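Local coordinates for protein type 3 secretion system chaperone PscG (Pseudomonas aeruginosa, PDB 2UWJ) that acts as a type III secretion chaperone that, together with PscE, keeps the needle protein PscF from polymerising prematurely in the cytoplasm, at residues L70-E78 / L87-G95. Residues are numbered along the deposited sequence; the frame is centred on the assembly and turned at random.
Sequences LEPWFALCE and LDRRLAGLG
R90 bridges E71 and E78, which lie two helical turns apart. It grips E78 side-on, NE of R90 donating to OE1 of E78 and NH2 of R90 to OE2 of E78, each at 2.8 Å. Both oxygens lie near the guanidinium plane, but the nitrogens meet the carboxylate from above its own plane. NH1 of R90 donates to OE1 of E71 on the syn side, also at 2.8 Å. A water joins NH1 of R90 to OE2 of E71, and N65 also binds that oxygen. Three direct bonds thus fix the guanidinium's rotation. R90 reaches across with CG anti to its backbone N (chi1 -172°) and bends at chi3. CB of F74 sits over the centre of one guanidinium face, 3.6 Å from CZ of R90. R90 is a knob in the hole formed by E71, F74, A75 and E78. Helices 71-80 and 84-95 run antiparallel as a helical hairpin, consistent with the TPR-like family; the axes of segments 71-78 and 87-95 approach to 9.3 Å. Beyond the charges, CD1 of L87 lies 3.5 Å from CB of A75, and L91 touches the same methyl through CD2. CD2 of L94 packs 3.7 Å from CB of E71. Helix 100-113 meets P72 and L94.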
loop_
_atom_site.group_PDB
_atom_site.type_symbol
_atom_site.label_atom_id
_atom_site.label_comp_id
_atom_site.label_asym_id
_atom_site.label_seq_id
_atom_site.Cartn_x
_atom_site.Cartn_y
_atom_site.Cartn_z
ATOM N N LEU C 70 -2.291 13.882 -9.150
ATOM C CA LEU C 70 -3.161 14.786 -8.406
ATOM C C LEU C 70 -4.402 15.169 -9.223
ATOM O O LEU C 70 -5.396 15.666 -8.646
ATOM C CB LEU C 70 -2.434 16.083 -7.997
ATOM C CG LEU C 70 -1.205 15.869 -7.105
ATOM C CD1 LEU C 70 -0.586 17.233 -6.793
ATOM C CD2 LEU C 70 -1.604 15.095 -5.798
ATOM N N GLU C 71 -4.368 14.902 -10.535
ATOM C CA GLU C 71 -5.508 15.299 -11.408
ATOM C C GLU C 71 -6.908 14.802 -10.955
ATOM O O GLU C 71 -7.866 15.534 -11.091
ATOM C CB GLU C 71 -5.254 14.912 -12.867
ATOM C CG GLU C 71 -4.138 15.736 -13.537
ATOM C CD GLU C 71 -4.631 17.165 -13.825
ATOM O OE1 GLU C 71 -5.749 17.284 -14.379
ATOM O OE2 GLU C 71 -3.940 18.134 -13.470
ATOM N N PRO C 72 -7.027 13.544 -10.468
ATOM C CA PRO C 72 -8.360 13.104 -10.034
ATOM C C PRO C 72 -9.000 14.044 -8.994
ATOM O O PRO C 72 -10.216 14.193 -8.986
ATOM C CB PRO C 72 -8.105 11.703 -9.441
ATOM C CG PRO C 72 -6.920 11.178 -10.352
ATOM C CD PRO C 72 -6.044 12.423 -10.454
ATOM N N TRP C 73 -8.186 14.609 -8.086
ATOM C CA TRP C 73 -8.702 15.505 -7.075
ATOM C C TRP C 73 -9.320 16.732 -7.721
ATOM O O TRP C 73 -10.373 17.198 -7.248
ATOM C CB TRP C 73 -7.609 15.967 -6.094
ATOM C CG TRP C 73 -7.018 14.812 -5.392
ATOM C CD1 TRP C 73 -5.955 14.030 -5.806
ATOM C CD2 TRP C 73 -7.470 14.258 -4.156
ATOM N NE1 TRP C 73 -5.720 13.017 -4.877
ATOM C CE2 TRP C 73 -6.638 13.148 -3.855
ATOM C CE3 TRP C 73 -8.504 14.598 -3.262
ATOM C CZ2 TRP C 73 -6.815 12.381 -2.686
ATOM C CZ3 TRP C 73 -8.671 13.820 -2.096
ATOM C CH2 TRP C 73 -7.842 12.748 -1.824
ATOM N N PHE C 74 -8.708 17.266 -8.774
ATOM C CA PHE C 74 -9.295 18.446 -9.443
ATOM C C PHE C 74 -10.627 18.057 -10.147
ATOM O O PHE C 74 -11.586 18.839 -10.085
ATOM C CB PHE C 74 -8.293 19.088 -10.424
ATOM C CG PHE C 74 -6.958 19.404 -9.773
ATOM C CD1 PHE C 74 -6.914 19.968 -8.501
ATOM C CD2 PHE C 74 -5.745 19.113 -10.432
ATOM C CE1 PHE C 74 -5.660 20.251 -7.870
ATOM C CE2 PHE C 74 -4.505 19.388 -9.820
ATOM C CZ PHE C 74 -4.461 19.949 -8.551
ATOM N N ALA C 75 -10.683 16.882 -10.794
ATOM C CA ALA C 75 -11.959 16.407 -11.389
ATOM C C ALA C 75 -13.041 16.344 -10.246
ATOM O O ALA C 75 -14.192 16.779 -10.414
ATOM C CB ALA C 75 -11.794 14.997 -11.959
ATOM N N LEU C 76 -12.665 15.804 -9.091
ATOM C CA LEU C 76 -13.660 15.656 -7.994
ATOM C C LEU C 76 -14.151 17.044 -7.566
ATOM O O LEU C 76 -15.359 17.222 -7.271
ATOM C CB LEU C 76 -13.071 14.916 -6.776
ATOM C CG LEU C 76 -12.886 13.377 -7.004
ATOM C CD1 LEU C 76 -12.028 12.778 -5.889
ATOM C CD2 LEU C 76 -14.221 12.687 -7.078
ATOM N N CYS C 77 -13.230 18.015 -7.496
ATOM C CA CYS C 77 -13.581 19.389 -7.099
ATOM C C CYS C 77 -14.556 20.015 -8.121
ATOM O O CYS C 77 -15.560 20.696 -7.758
ATOM C CB CYS C 77 -12.307 20.259 -6.981
ATOM S SG CYS C 77 -11.389 19.917 -5.468
ATOM N N GLU C 78 -14.242 19.833 -9.390
ATOM C CA GLU C 78 -15.102 20.365 -10.466
ATOM C C GLU C 78 -16.509 19.702 -10.349
ATOM O O GLU C 78 -17.560 20.363 -10.529
ATOM C CB GLU C 78 -14.455 20.062 -11.837
ATOM C CG GLU C 78 -13.332 21.047 -12.148
ATOM C CD GLU C 78 -12.399 20.589 -13.280
ATOM O OE1 GLU C 78 -12.316 19.380 -13.548
ATOM O OE2 GLU C 78 -11.761 21.458 -13.869
ATOM N N LEU C 87 -15.235 19.393 -15.985
ATOM C CA LEU C 87 -15.049 18.023 -15.519
ATOM C C LEU C 87 -14.880 17.073 -16.713
ATOM O O LEU C 87 -13.957 16.230 -16.765
ATOM C CB LEU C 87 -16.257 17.530 -14.685
ATOM C CG LEU C 87 -16.223 16.015 -14.289
ATOM C CD1 LEU C 87 -14.914 15.688 -13.451
ATOM C CD2 LEU C 87 -17.482 15.641 -13.429
ATOM N N ASP C 88 -15.779 17.203 -17.685
ATOM C CA ASP C 88 -15.738 16.329 -18.841
ATOM C C ASP C 88 -14.454 16.488 -19.623
ATOM O O ASP C 88 -13.923 15.502 -20.116
ATOM C CB ASP C 88 -16.955 16.549 -19.773
ATOM C CG ASP C 88 -18.281 16.145 -19.119
ATOM O OD1 ASP C 88 -18.270 15.312 -18.166
ATOM O OD2 ASP C 88 -19.344 16.656 -19.566
ATOM N N ARG C 89 -13.956 17.708 -19.782
ATOM C CA ARG C 89 -12.688 17.892 -20.514
ATOM C C ARG C 89 -11.525 17.254 -19.716
ATOM O O ARG C 89 -10.642 16.592 -20.288
ATOM C CB ARG C 89 -12.345 19.378 -20.728
ATOM C CG ARG C 89 -13.251 20.104 -21.752
ATOM C CD ARG C 89 -12.752 21.524 -22.037
ATOM N NE ARG C 89 -12.770 22.428 -20.881
ATOM C CZ ARG C 89 -13.841 23.095 -20.448
ATOM N NH1 ARG C 89 -15.020 22.966 -21.068
ATOM N NH2 ARG C 89 -13.726 23.917 -19.402
ATOM N N ARG C 90 -11.491 17.485 -18.406
ATOM C CA ARG C 90 -10.413 16.895 -17.610
ATOM C C ARG C 90 -10.466 15.356 -17.724
ATOM O O ARG C 90 -9.439 14.700 -18.000
ATOM C CB ARG C 90 -10.513 17.358 -16.129
ATOM C CG ARG C 90 -9.279 16.929 -15.283
ATOM C CD ARG C 90 -9.336 17.516 -13.860
ATOM N NE ARG C 90 -9.541 18.974 -13.819
ATOM C CZ ARG C 90 -8.586 19.915 -13.875
ATOM N NH1 ARG C 90 -7.283 19.620 -13.989
ATOM N NH2 ARG C 90 -8.932 21.194 -13.769
ATOM N N LEU C 91 -11.648 14.759 -17.515
ATOM C CA LEU C 91 -11.754 13.298 -17.632
ATOM C C LEU C 91 -11.329 12.804 -19.016
ATOM O O LEU C 91 -10.564 11.832 -19.128
ATOM C CB LEU C 91 -13.165 12.785 -17.306
ATOM C CG LEU C 91 -13.657 13.043 -15.889
ATOM C CD1 LEU C 91 -15.000 12.339 -15.670
ATOM C CD2 LEU C 91 -12.561 12.526 -14.898
ATOM N N ALA C 92 -11.766 13.490 -20.074
ATOM C CA ALA C 92 -11.366 13.086 -21.437
ATOM C C ALA C 92 -9.823 13.118 -21.562
ATOM O O ALA C 92 -9.223 12.246 -22.184
ATOM C CB ALA C 92 -12.034 14.033 -22.517
ATOM N N GLY C 93 -9.180 14.111 -20.954
ATOM C CA GLY C 93 -7.729 14.180 -21.011
ATOM C C GLY C 93 -7.067 13.003 -20.283
ATOM O O GLY C 93 -6.178 12.344 -20.818
ATOM N N LEU C 94 -7.516 12.721 -19.067
ATOM C CA LEU C 94 -6.958 11.635 -18.270
ATOM C C LEU C 94 -7.186 10.263 -18.906
ATOM O O LEU C 94 -6.434 9.312 -18.655
ATOM C CB LEU C 94 -7.580 11.639 -16.865
ATOM C CG LEU C 94 -7.213 12.886 -16.084
ATOM C CD1 LEU C 94 -7.902 12.826 -14.749
ATOM C CD2 LEU C 94 -5.665 13.001 -15.981
ATOM N N GLY C 95 -8.234 10.162 -19.727
ATOM C CA GLY C 95 -8.551 8.901 -20.380
ATOM C C GLY C 95 -7.385 8.253 -21.099
ATOM O O GLY C 95 -7.238 7.036 -21.057
HETATM O O HOH W 1 -4.580 20.609 -14.130
#